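PDB 4UFQ: hyaluronidase, which probably cleaves hyaluronan, as a bacterial hyaluronidase assembled from three protein chains rich in beta strand. Local coordinates for residues 145-148 and 149-153. Numbering follows the deposited sequence.
Sequences VGID and RAATP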
ATOM      1  N   VAL B 145       5.347   0.739 -13.982  1.00 16.14           N
ATOM      2  CA  VAL B 145       4.029   1.356 -14.133  1.00 13.69           C
ATOM      3  C   VAL B 145       3.484   0.947 -15.505  1.00 17.55           C
ATOM      4  O   VAL B 145       3.911   1.491 -16.527  1.00 16.26           O
ATOM      5  CB  VAL B 145       4.055   2.898 -13.980  1.00 15.13           C
ATOM      6  CG1 VAL B 145       2.648   3.469 -14.111  1.00 15.90           C
ATOM      7  CG2 VAL B 145       4.687   3.345 -12.657  1.00 16.62           C
ATOM      8  N   GLY B 146       2.570  -0.012 -15.555  1.00 15.66           N
ATOM      9  CA  GLY B 146       2.060  -0.502 -16.824  1.00 16.21           C
ATOM     10  C   GLY B 146       2.998  -1.426 -17.577  1.00 17.51           C
ATOM     11  O   GLY B 146       2.799  -1.669 -18.771  1.00 18.68           O
ATOM     12  N   ILE B 147       4.017  -1.958 -16.909  1.00 18.69           N
ATOM     13  CA  ILE B 147       4.898  -2.922 -17.550  1.00 18.62           C
ATOM     14  C   ILE B 147       4.187  -4.268 -17.646  1.00 20.11           C
ATOM     15  O   ILE B 147       3.164  -4.507 -16.982  1.00 22.79           O
ATOM     16  CB  ILE B 147       6.263  -3.066 -16.793  1.00 17.63           C
ATOM     17  CG1 ILE B 147       6.039  -3.581 -15.359  1.00 17.70           C
ATOM     18  CG2 ILE B 147       7.013  -1.739 -16.803  1.00 19.06           C
ATOM     19  CD1 ILE B 147       7.332  -3.923 -14.636  1.00 19.68           C
ATOM     20  N   ASP B 148       4.713  -5.156 -18.475  1.00 20.17           N
ATOM     21  CA  ASP B 148       4.168  -6.494 -18.581  1.00 20.28           C
ATOM     22  C   ASP B 148       4.271  -7.167 -17.215  1.00 20.87           C
ATOM     23  O   ASP B 148       5.269  -6.991 -16.503  1.00 23.02           O
ATOM     24  CB  ASP B 148       4.934  -7.303 -19.630  1.00 21.29           C
ATOM     25  CG  ASP B 148       4.739  -6.784 -21.050  1.00 33.39           C
ATOM     26  OD1 ASP B 148       3.761  -6.056 -21.313  1.00 29.11           O
ATOM     27  OD2 ASP B 148       5.563  -7.139 -21.913  1.00 30.34           O
ATOM     28  N   ARG B 149       3.247  -7.926 -16.842  1.00 22.19           N
ATOM     29  CA  ARG B 149       3.203  -8.506 -15.502  1.00 23.80           C
ATOM     30  C   ARG B 149       4.430  -9.375 -15.259  1.00 23.00           C
ATOM     31  O   ARG B 149       4.791 -10.222 -16.085  1.00 24.70           O
ATOM     32  CB  ARG B 149       1.926  -9.324 -15.281  1.00 27.83           C
ATOM     33  CG  ARG B 149       1.768  -9.787 -13.833  1.00 30.48           C
ATOM     34  CD  ARG B 149       0.385 -10.332 -13.567  1.00 31.22           C
ATOM     35  NE  ARG B 149      -0.654  -9.328 -13.789  1.00 28.14           N
ATOM     36  CZ  ARG B 149      -1.935  -9.511 -13.504  1.00 33.79           C
ATOM     37  NH1 ARG B 149      -2.323 -10.658 -12.971  1.00 31.68           N
ATOM     38  NH2 ARG B 149      -2.824  -8.553 -13.743  1.00 29.42           N
ATOM     39  N   ALA B 150       5.065  -9.130 -14.120  1.00 22.85           N
ATOM     40  CA  ALA B 150       6.220  -9.888 -13.620  1.00 23.55           C
ATOM     41  C   ALA B 150       7.524  -9.585 -14.355  1.00 22.99           C
ATOM     42  O   ALA B 150       8.565 -10.173 -14.053  1.00 25.69           O
ATOM     43  CB  ALA B 150       5.943 -11.408 -13.588  1.00 24.62           C
ATOM     44  N   ALA B 151       7.481  -8.650 -15.297  1.00 21.90           N
ATOM     45  CA  ALA B 151       8.699  -8.224 -15.978  1.00 21.10           C
ATOM     46  C   ALA B 151       9.600  -7.428 -15.043  1.00 19.47           C
ATOM     47  O   ALA B 151       9.145  -6.822 -14.084  1.00 21.95           O
ATOM     48  CB  ALA B 151       8.370  -7.367 -17.212  1.00 25.25           C
ATOM     49  N   THR B 152      10.893  -7.424 -15.338  1.00 21.73           N
ATOM     50  CA  THR B 152      11.835  -6.588 -14.612  1.00 19.35           C
ATOM     51  C   THR B 152      11.841  -5.164 -15.187  1.00 20.56           C
ATOM     52  O   THR B 152      12.078  -4.984 -16.389  1.00 21.94           O
ATOM     53  CB  THR B 152      13.250  -7.166 -14.723  1.00 20.41           C
ATOM     54  OG1 THR B 152      13.240  -8.521 -14.270  1.00 28.08           O
ATOM     55  CG2 THR B 152      14.224  -6.372 -13.869  1.00 25.02           C
ATOM     56  N   PRO B 153      11.604  -4.145 -14.348  1.00 19.16           N
ATOM     57  CA  PRO B 153      11.690  -2.771 -14.866  1.00 17.36           C
ATOM     58  C   PRO B 153      13.087  -2.487 -15.422  1.00 18.91           C
ATOM     59  O   PRO B 153      14.070  -2.953 -14.857  1.00 19.51           O
ATOM     60  CB  PRO B 153      11.396  -1.914 -13.631  1.00 17.07           C
ATOM     61  CG  PRO B 153      10.625  -2.818 -12.705  1.00 17.43           C
ATOM     62  CD  PRO B 153      11.222  -4.170 -12.923  1.00 18.15           C
TER
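The side chain of I147 overlaps the far limb of a type II beta turn, D148 to A151, that reverses the chain as it leaves strand 147-148. Its terminal methyl does the touching: CD1 of I147 lies 3.5 Å from the carbonyl O of A151 and, a little farther on, 4.0 Å from CG of P153, the two side chains meeting at a slant. CG1 of I147 sits between its own backbone N and carbonyl carbon (chi1 62°), and the extended chi2 carries CD1 onward to the loop. H158 and V160 of strand 157-160 also pack against I147, and H158 touches P153 as well, joining the returning loop to the sheet. The turn is closed by one backbone hydrogen bond, A151 N to D148 O, 3.0 Å long and 159° at the hydrogen. A150 takes the third position of the turn with a positive phi of 75°, and its N is hydrogen-bonded to OD2 of D133. Just before the turn, G146, also at positive phi, and I147 together face D133 of strand 132-137, forming a G1 beta bulge; D133 thus meets the bulge through its backbone and the turn through its carboxylate. The charged ends of D148 and R149 find their partners beyond the turn: OD1 of D148 forms a salt bridge with NH2 of R162, whose NE also donates to the carbonyl O of G146, while R149 bends at chi3 and gives its NE to the carbonyl O of L132. Across the mouth of the turn, the methyl CB of A151 comes within 3.2 Å of D148 O, the same oxygen that accepts the turn's hydrogen bond, and 4.2 Å from CB of D148.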